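PDB 3LEW: SusD-like carbohydrate binding protein, which probably binds carbohydrate at the bacterial outer membrane as a member of the SusD family, contributing to nutrient capture. Local coordinates for residues 16-21 and 106-111; 113-118 and 185-190; 55-60 and 417-422. One frame throughout, in Å; residues are numbered along the deposited sequence. Where two conformers were deposited one is given.

Interaction 1 (16-21 and 106-111); sequences FGKTGD and AAEGTQ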
loop_
_atom_site.group_PDB
_atom_site.type_symbol
_atom_site.label_atom_id
_atom_site.label_comp_id
_atom_site.label_asym_id
_atom_site.label_seq_id
_atom_site.Cartn_x
_atom_site.Cartn_y
_atom_site.Cartn_z
ATOM N N PHE A 16 -14.039 -11.875 -27.280
ATOM C CA PHE A 16 -13.298 -10.724 -27.897
ATOM C C PHE A 16 -13.911 -10.336 -29.251
ATOM O O PHE A 16 -14.379 -11.217 -29.994
ATOM C CB PHE A 16 -11.801 -11.063 -28.095
ATOM C CG PHE A 16 -10.954 -10.854 -26.846
ATOM C CD1 PHE A 16 -10.873 -9.590 -26.232
ATOM C CD2 PHE A 16 -10.218 -11.918 -26.300
ATOM C CE1 PHE A 16 -10.092 -9.395 -25.089
ATOM C CE2 PHE A 16 -9.431 -11.724 -25.143
ATOM C CZ PHE A 16 -9.381 -10.458 -24.536
ATOM N N GLY A 17 -13.864 -9.036 -29.571
ATOM C CA GLY A 17 -14.378 -8.502 -30.820
ATOM C C GLY A 17 -14.583 -6.993 -30.898
ATOM O O GLY A 17 -14.298 -6.387 -31.924
ATOM N N LYS A 18 -15.115 -6.385 -29.842
ATOM C CA LYS A 18 -15.399 -4.959 -29.825
ATOM C C LYS A 18 -14.668 -4.345 -28.649
ATOM O O LYS A 18 -14.252 -5.046 -27.741
ATOM C CB LYS A 18 -16.896 -4.700 -29.659
ATOM C CG LYS A 18 -17.772 -5.392 -30.692
ATOM C CD LYS A 18 -19.223 -4.996 -30.523
ATOM C CE LYS A 18 -20.124 -5.646 -31.589
ATOM N NZ LYS A 18 -19.861 -7.133 -31.637
ATOM N N THR A 19 -14.470 -3.035 -28.698
ATOM C CA THR A 19 -13.842 -2.327 -27.589
ATOM C C THR A 19 -14.507 -2.667 -26.253
ATOM O O THR A 19 -13.810 -2.918 -25.273
ATOM C CB THR A 19 -13.808 -0.783 -27.821
ATOM O OG1 THR A 19 -15.125 -0.323 -28.140
ATOM C CG2 THR A 19 -12.801 -0.407 -28.980
ATOM N N GLY A 20 -15.847 -2.700 -26.207
ATOM C CA GLY A 20 -16.581 -3.048 -24.969
ATOM C C GLY A 20 -16.159 -4.407 -24.385
ATOM O O GLY A 20 -16.128 -4.600 -23.161
ATOM N N ASP A 21 -15.841 -5.345 -25.280
ATOM C CA ASP A 21 -15.464 -6.710 -24.917
ATOM C C ASP A 21 -14.095 -6.703 -24.240
ATOM O O ASP A 21 -13.885 -7.412 -23.260
ATOM C CB ASP A 21 -15.401 -7.655 -26.161
ATOM C CG ASP A 21 -16.727 -7.847 -26.839
ATOM O OD1 ASP A 21 -17.731 -8.036 -26.123
ATOM O OD2 ASP A 21 -16.795 -7.809 -28.101
ATOM N N ALA A 106 -7.346 -4.763 -32.825
ATOM C CA ALA A 106 -8.322 -5.307 -33.752
ATOM C C ALA A 106 -9.778 -5.045 -33.302
ATOM O O ALA A 106 -10.686 -5.444 -33.978
ATOM C CB ALA A 106 -8.088 -6.839 -33.923
ATOM N N ALA A 107 -9.984 -4.411 -32.145
ATOM C CA ALA A 107 -11.332 -4.288 -31.568
ATOM C C ALA A 107 -12.184 -3.288 -32.373
ATOM O O ALA A 107 -11.741 -2.179 -32.631
ATOM C CB ALA A 107 -11.234 -3.851 -30.108
ATOM N N GLU A 108 -13.392 -3.678 -32.756
ATOM C CA GLU A 108 -14.337 -2.756 -33.424
ATOM C C GLU A 108 -14.780 -1.649 -32.454
ATOM O O GLU A 108 -15.156 -1.936 -31.317
ATOM C CB GLU A 108 -15.555 -3.520 -33.940
ATOM C CG GLU A 108 -16.682 -2.620 -34.449
ATOM C CD GLU A 108 -17.903 -3.403 -34.919
ATOM O OE1 GLU A 108 -17.755 -4.609 -35.241
ATOM O OE2 GLU A 108 -19.010 -2.804 -34.991
ATOM N N GLY A 109 -14.722 -0.403 -32.905
ATOM C CA GLY A 109 -15.020 0.749 -32.063
ATOM C C GLY A 109 -14.293 1.962 -32.587
ATOM O O GLY A 109 -13.822 1.960 -33.729
ATOM N N THR A 110 -14.194 2.993 -31.757
ATOM C CA THR A 110 -13.473 4.209 -32.096
ATOM C C THR A 110 -11.982 4.062 -31.799
ATOM O O THR A 110 -11.568 3.329 -30.892
ATOM C CB THR A 110 -13.999 5.430 -31.370
ATOM O OG1 THR A 110 -13.751 5.334 -29.951
ATOM C CG2 THR A 110 -15.542 5.611 -31.646
ATOM N N GLN A 111 -11.171 4.807 -32.529
ATOM C CA GLN A 111 -9.743 4.829 -32.250
ATOM C C GLN A 111 -9.482 5.437 -30.881
ATOM O O GLN A 111 -8.560 4.991 -30.161
ATOM C CB GLN A 111 -8.966 5.586 -33.332
ATOM C CG GLN A 111 -7.458 5.469 -33.200
ATOM C CD GLN A 111 -7.006 4.059 -33.339
ATOM O OE1 GLN A 111 -7.409 3.377 -34.285
ATOM N NE2 GLN A 111 -6.122 3.609 -32.438
HETATM O O HOH W 1 -17.613 -7.370 -34.100
HETATM O O HOH W 2 -15.584 2.180 -29.215
#
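Glu-108, Thr-19 and Ala-107 have the most surface buried here, where the N-terminal lead-in to helix 19-35 lies against the loop between helices 81-103 and 111-135. Two backbone bonds tie the pair into a single beta bridge, Lys-18 against Glu-108. Glu-108 N donates to Gly-17 O at 3.0 Å, nearly straight at 170° and in the carbonyl plane, on a lone pair. Thr-19 N, in the first turn of its helix, donates to Glu-108 O at 2.9 Å, but sits above that carbonyl's plane.

Ala-107 presses its methyl against the bridged backbone, CB lying 3.6 Å from Thr-19 N. Thr-19 turns its own methyl to the same patch: CG2 is anti to the carbonyl carbon and comes 3.9 Å from Ala-107 CB. That rotation (chi1 52°) leaves OG1 in the crowded position between backbone N and carbonyl carbon, where it meets a water 2.8 Å away that also accepts from Thr-110 N. A serine at Thr-19 would lack CG2 and would probably loosen the packing on Ala-107 and on Arg-114 of helix 111-135. Gly-109 passes close by, its CA 4.0 Å from Thr-19 CG2; a side chain there would collide with that methyl.

The long chains stay at the surface. Glu-108 runs extended, its CG anti to the backbone N, and OE1 accepts a hydrogen bond from a water 3.0 Å away that Lys-18 NZ reaches only weakly. Lys-18 is the N-cap residue of helix 19-35, and its N donates to the anti lone pair of Asp-21 OD2. Since both direct bonds run between main-chain atoms while the opposite charges stay 4.9 Å apart, NZ to OE1, the join probably owes little to electrostatic attraction between these side chains.

Interaction 2 (113-118 and 185-190); sequences DRNRIK and LELIPE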
loop_
_atom_site.group_PDB
_atom_site.type_symbol
_atom_site.label_atom_id
_atom_site.label_comp_id
_atom_site.label_asym_id
_atom_site.label_seq_id
_atom_site.Cartn_x
_atom_site.Cartn_y
_atom_site.Cartn_z
ATOM N N ASP A 113 -11.374 5.072 -28.186
ATOM C CA ASP A 113 -11.583 3.979 -27.231
ATOM C C ASP A 113 -10.487 2.924 -27.292
ATOM O O ASP A 113 -10.025 2.480 -26.253
ATOM C CB ASP A 113 -12.942 3.341 -27.412
ATOM C CG ASP A 113 -14.066 4.260 -26.933
ATOM O OD1 ASP A 113 -13.771 5.169 -26.114
ATOM O OD2 ASP A 113 -15.231 4.037 -27.332
ATOM N N ARG A 114 -10.025 2.576 -28.495
ATOM C CA ARG A 114 -8.904 1.654 -28.556
ATOM C C ARG A 114 -7.692 2.218 -27.820
ATOM O O ARG A 114 -7.029 1.490 -27.061
ATOM C CB ARG A 114 -8.534 1.276 -29.994
ATOM C CG ARG A 114 -9.474 0.245 -30.654
ATOM C CD ARG A 114 -8.986 -0.250 -32.030
ATOM N NE ARG A 114 -9.028 0.823 -32.997
ATOM C CZ ARG A 114 -10.128 1.188 -33.663
ATOM N NH1 ARG A 114 -11.271 0.527 -33.525
ATOM N NH2 ARG A 114 -10.088 2.216 -34.487
ATOM N N ASN A 115 -7.350 3.488 -28.059
ATOM C CA ASN A 115 -6.167 4.064 -27.386
ATOM C C ASN A 115 -6.315 4.065 -25.878
ATOM O O ASN A 115 -5.402 3.658 -25.144
ATOM C CB ASN A 115 -5.890 5.502 -27.855
ATOM C CG ASN A 115 -5.446 5.604 -29.299
ATOM O OD1 ASN A 115 -5.135 4.621 -29.974
ATOM N ND2 ASN A 115 -5.435 6.844 -29.794
ATOM N N ARG A 116 -7.475 4.518 -25.400
ATOM C CA ARG A 116 -7.722 4.683 -23.976
ATOM C C ARG A 116 -7.733 3.345 -23.241
ATOM O O ARG A 116 -7.138 3.232 -22.152
ATOM C CB ARG A 116 -9.027 5.445 -23.775
ATOM C CG ARG A 116 -9.355 5.764 -22.343
ATOM C CD ARG A 116 -10.288 4.731 -21.740
ATOM N NE ARG A 116 -11.559 4.647 -22.443
ATOM C CZ ARG A 116 -12.488 3.730 -22.206
ATOM N NH1 ARG A 116 -12.323 2.812 -21.258
ATOM N NH2 ARG A 116 -13.608 3.752 -22.925
ATOM N N ILE A 117 -8.383 2.339 -23.839
ATOM C CA ILE A 117 -8.416 0.989 -23.279
ATOM C C ILE A 117 -7.003 0.350 -23.248
ATOM O O ILE A 117 -6.578 -0.220 -22.217
ATOM C CB ILE A 117 -9.418 0.083 -23.999
ATOM C CG1 ILE A 117 -10.851 0.596 -23.753
ATOM C CG2 ILE A 117 -9.305 -1.384 -23.496
ATOM C CD1 ILE A 117 -11.870 -0.005 -24.651
ATOM N N LYS A 118 -6.264 0.518 -24.343
ATOM C CA LYS A 118 -4.864 0.065 -24.379
ATOM C C LYS A 118 -4.048 0.724 -23.270
ATOM O O LYS A 118 -3.293 0.054 -22.541
ATOM C CB LYS A 118 -4.274 0.381 -25.740
ATOM C CG LYS A 118 -2.820 -0.055 -25.929
ATOM C CD LYS A 118 -2.352 0.252 -27.316
ATOM C CE LYS A 118 -0.954 -0.276 -27.520
ATOM N NZ LYS A 118 -0.505 -0.185 -28.965
ATOM N N LEU A 185 0.460 6.926 -20.285
ATOM C CA LEU A 185 0.297 8.373 -20.185
ATOM C C LEU A 185 0.071 9.030 -21.546
ATOM O O LEU A 185 -0.691 9.976 -21.656
ATOM C CB LEU A 185 1.487 9.026 -19.491
ATOM C CG LEU A 185 1.337 10.487 -19.083
ATOM C CD1 LEU A 185 0.338 10.603 -17.971
ATOM C CD2 LEU A 185 2.718 11.044 -18.632
ATOM N N GLU A 186 0.766 8.569 -22.572
ATOM C CA GLU A 186 0.610 9.094 -23.926
ATOM C C GLU A 186 -0.732 8.702 -24.557
ATOM O O GLU A 186 -1.280 9.423 -25.398
ATOM C CB GLU A 186 1.771 8.601 -24.786
ATOM C CG GLU A 186 1.782 9.099 -26.238
ATOM C CD GLU A 186 2.078 10.592 -26.393
ATOM O OE1 GLU A 186 2.356 11.291 -25.387
ATOM O OE2 GLU A 186 2.030 11.067 -27.554
ATOM N N LEU A 187 -1.231 7.532 -24.190
ATOM C CA LEU A 187 -2.441 6.960 -24.784
ATOM C C LEU A 187 -3.741 7.475 -24.173
ATOM O O LEU A 187 -4.728 7.604 -24.876
ATOM C CB LEU A 187 -2.423 5.429 -24.681
ATOM C CG LEU A 187 -1.481 4.709 -25.651
ATOM C CD1 LEU A 187 -1.178 3.256 -25.197
ATOM C CD2 LEU A 187 -2.067 4.754 -27.093
ATOM N N ILE A 188 -3.759 7.747 -22.871
ATOM C CA ILE A 188 -4.987 8.232 -22.245
ATOM C C ILE A 188 -5.030 9.762 -22.304
ATOM O O ILE A 188 -4.252 10.421 -21.670
ATOM C CB ILE A 188 -5.141 7.709 -20.812
ATOM C CG1 ILE A 188 -5.008 6.180 -20.754
ATOM C CG2 ILE A 188 -6.498 8.175 -20.189
ATOM C CD1 ILE A 188 -4.966 5.566 -19.297
ATOM N N PRO A 189 -5.957 10.333 -23.079
ATOM C CA PRO A 189 -5.943 11.798 -23.200
ATOM C C PRO A 189 -6.300 12.505 -21.891
ATOM O O PRO A 189 -7.035 11.951 -21.075
ATOM C CB PRO A 189 -6.986 12.085 -24.274
ATOM C CG PRO A 189 -7.582 10.797 -24.674
ATOM C CD PRO A 189 -6.931 9.681 -23.967
ATOM N N GLU A 190 -5.791 13.721 -21.689
ATOM C CA GLU A 190 -6.182 14.518 -20.519
ATOM C C GLU A 190 -7.664 14.812 -20.529
ATOM O O GLU A 190 -8.251 15.054 -19.476
ATOM C CB GLU A 190 -5.426 15.847 -20.474
ATOM C CG GLU A 190 -3.950 15.678 -20.257
ATOM C CD GLU A 190 -3.217 17.027 -20.258
ATOM O OE1 GLU A 190 -3.119 17.637 -19.173
ATOM O OE2 GLU A 190 -2.774 17.469 -21.338
HETATM O O HOH W 3 -5.095 8.719 -27.317
#
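Leu-187 makes the close part of this contact, pressing on the flank of helix 111-135 from the last turn of helix 170-187. Leu-187 CB sits 3.5 Å from Asn-115 O, and with CG anti to the carbonyl carbon (chi1 -75°) the two methyls part over the neighbouring helix surface. CD2 goes to the root of Asn-115, 4.0 Å from its CB, the two side chains crossing at about a right angle. CD1 instead lies obliquely across the extended chain of Lys-118, 3.8 Å from CG, so the lysine contributes its methylene groups here rather than its charge. Lys-118 also leans on Ile-104, Asp-105 and Leu-101.

This is a helix end docked on a helix flank within the largely helical SusD fold: helix 170-187 finishes against helix 111-135, and Ile-188, the first residue to leave helical geometry, carries the backbone away. Ile-188 CG1 approaches Arg-116 O at 3.9 Å, and the same side chain rests on Val-205 of helix 202-215.

The looser side is polar and bridged by solvent. No direct hydrogen bond joins the segments; a water donates to Leu-187 O at 2.7 Å and accepts from Asn-115 ND2 at 3.1 Å, while Asn-115 OD1 is held by Gln-111 NE2. Arg-116 starts beside Ile-188, CG anti to its backbone N, then bends away so that its guanidinium leaves the interface. NH1 forms a salt bridge with Glu-23 and bonds Gln-120, and NH2 reaches Asp-113 OD1 in a weak salt bridge of 3.5 Å.

Interaction 3 (55-60 and 417-422); sequences MGSDVV and QTVVRN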
loop_
_atom_site.group_PDB
_atom_site.type_symbol
_atom_site.label_atom_id
_atom_site.label_comp_id
_atom_site.label_asym_id
_atom_site.label_seq_id
_atom_site.Cartn_x
_atom_site.Cartn_y
_atom_site.Cartn_z
HETATM N N MSE A 55 4.127 -5.286 9.013
HETATM C CA MSE A 55 5.576 -5.493 8.985
HETATM C C MSE A 55 6.401 -4.173 9.147
HETATM O O MSE A 55 7.556 -4.099 8.715
HETATM C CB MSE A 55 5.852 -6.229 7.678
HETATM C CG MSE A 55 5.285 -7.665 7.706
HETATM SE SE MSE A 55 5.340 -8.522 6.012
HETATM C CE MSE A 55 7.251 -8.792 5.781
ATOM N N GLY A 56 5.824 -3.188 9.848
ATOM C CA GLY A 56 6.438 -1.912 10.026
ATOM C C GLY A 56 6.662 -1.586 11.501
ATOM O O GLY A 56 6.579 -2.469 12.391
ATOM N N SER A 57 6.949 -0.324 11.753
ATOM C CA SER A 57 7.291 0.135 13.083
ATOM C C SER A 57 6.111 0.639 13.854
ATOM O O SER A 57 6.266 0.917 15.046
ATOM C CB SER A 57 8.336 1.269 12.977
ATOM O OG SER A 57 9.547 0.771 12.385
ATOM N N ASP A 58 4.977 0.860 13.184
ATOM C CA ASP A 58 3.903 1.669 13.794
ATOM C C ASP A 58 2.614 0.950 14.160
ATOM O O ASP A 58 1.636 1.592 14.685
ATOM C CB ASP A 58 3.594 2.848 12.889
ATOM C CG ASP A 58 4.836 3.667 12.585
ATOM O OD1 ASP A 58 5.589 3.896 13.561
ATOM O OD2 ASP A 58 5.072 3.976 11.382
ATOM N N VAL A 59 2.584 -0.346 13.911
ATOM C CA VAL A 59 1.370 -1.159 14.084
ATOM C C VAL A 59 1.683 -2.317 15.013
ATOM O O VAL A 59 2.717 -2.968 14.855
ATOM C CB VAL A 59 0.860 -1.673 12.701
ATOM C CG1 VAL A 59 -0.284 -2.712 12.832
ATOM C CG2 VAL A 59 0.432 -0.470 11.815
ATOM N N VAL A 60 0.809 -2.519 16.002
ATOM C CA VAL A 60 0.797 -3.644 16.919
ATOM C C VAL A 60 -0.423 -4.521 16.609
ATOM O O VAL A 60 -1.561 -4.008 16.689
ATOM C CB VAL A 60 0.625 -3.120 18.387
ATOM C CG1 VAL A 60 0.613 -4.256 19.392
ATOM C CG2 VAL A 60 1.706 -2.063 18.755
ATOM N N GLN A 417 15.952 1.066 5.474
ATOM C CA GLN A 417 15.804 1.410 6.861
ATOM C C GLN A 417 15.589 0.170 7.682
ATOM O O GLN A 417 15.449 -0.924 7.135
ATOM C CB GLN A 417 14.652 2.410 7.018
ATOM C CG GLN A 417 15.031 3.822 6.580
ATOM C CD GLN A 417 13.872 4.757 6.766
ATOM O OE1 GLN A 417 12.870 4.668 6.048
ATOM N NE2 GLN A 417 13.976 5.645 7.760
ATOM N N THR A 418 15.627 0.328 9.011
ATOM C CA THR A 418 15.271 -0.777 9.881
ATOM C C THR A 418 13.944 -0.536 10.566
ATOM O O THR A 418 13.549 0.588 10.859
ATOM C CB THR A 418 16.338 -1.079 10.927
ATOM O OG1 THR A 418 15.994 -2.305 11.606
ATOM C CG2 THR A 418 16.517 0.098 11.939
ATOM N N VAL A 419 13.205 -1.620 10.787
ATOM C CA VAL A 419 12.049 -1.629 11.677
ATOM C C VAL A 419 12.512 -1.225 13.057
ATOM O O VAL A 419 13.567 -1.672 13.495
ATOM C CB VAL A 419 11.458 -3.057 11.776
ATOM C CG1 VAL A 419 10.496 -3.204 13.003
ATOM C CG2 VAL A 419 10.772 -3.402 10.484
ATOM N N VAL A 420 11.745 -0.401 13.757
ATOM C CA VAL A 420 12.095 0.027 15.110
ATOM C C VAL A 420 10.852 -0.178 15.986
ATOM O O VAL A 420 9.744 0.267 15.634
ATOM C CB VAL A 420 12.507 1.538 15.171
ATOM C CG1 VAL A 420 12.776 1.978 16.626
ATOM C CG2 VAL A 420 13.751 1.783 14.315
ATOM N N ARG A 421 11.041 -0.878 17.096
ATOM C CA ARG A 421 9.941 -1.200 18.028
ATOM C C ARG A 421 10.411 -1.202 19.468
ATOM O O ARG A 421 11.156 -2.100 19.896
ATOM C CB ARG A 421 9.350 -2.576 17.726
ATOM C CG ARG A 421 8.654 -2.643 16.344
ATOM C CD ARG A 421 8.013 -3.955 16.122
ATOM N NE ARG A 421 7.381 -4.031 14.794
ATOM C CZ ARG A 421 6.851 -5.146 14.318
ATOM N NH1 ARG A 421 6.923 -6.269 15.033
ATOM N NH2 ARG A 421 6.278 -5.168 13.117
ATOM N N ASN A 422 9.909 -0.245 20.229
ATOM C CA ASN A 422 10.218 -0.152 21.640
ATOM C C ASN A 422 9.081 -0.641 22.534
ATOM O O ASN A 422 7.922 -0.514 22.198
ATOM C CB ASN A 422 10.646 1.280 21.970
ATOM C CG ASN A 422 11.967 1.623 21.314
ATOM O OD1 ASN A 422 12.934 0.871 21.454
ATOM N ND2 ASN A 422 12.004 2.707 20.543
HETATM O O HOH W 4 11.348 2.363 11.057
#
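Arg-421 and Ser-57 reach across this crossing in opposite senses. The arginine, extended from CG to NE, turns the edge of its guanidinium to Gly-56 O and grips that one oxygen side-on, NE at 3.0 Å and NH2 at 2.8 Å. The oxygen lies only 1° out of the guanidinium plane, and both nitrogens lie in the carbonyl plane, so the two flat groups are roughly coplanar. Ser-57 answers from the other segment: OG, anti to its carbonyl carbon (chi1 -63°), accepts a nearly straight bond from Val-420 N at 2.8 Å. A water linked to OG also donates to Thr-418 O.

Here the turn between helix 46-54 and strand 59-61 meets the loop joining helix 408-414 to strand 429-434, bringing together early and late parts of the SusD fold. Arg-421 extends the junction with NH1, bonded to the carbonyl oxygens of Asn-71 and Phe-452.

Beside the two polar grips stands Val-419, its branches divided. CG1, anti to the backbone N, faces Gly-56 O at 4.0 Å, whereas CG2 comes 3.7 Å from Met-55 O; Ile-412 of helix 408-414 packs on the same side chain.

Interactions 1 and 2 are surface contacts grouped round the start of helix 111-135: the first involves the loop leading into it, the second its opening turns. They touch directly, since Arg-114 NH1 probably bonds the carbonyl oxygens of Ala-107 and Gly-109, with apolar packing of Thr-19 alongside. Their chemistry differs, a backbone bridge in interaction 1 against apolar docking without direct hydrogen bonds in interaction 2. Interaction 3 is buried, its centre about 49 Å from that of interaction 1 and across the chain's centre. There side chains bond main-chain atoms between segments over 350 residues apart, and the loop so closed encloses interaction 2.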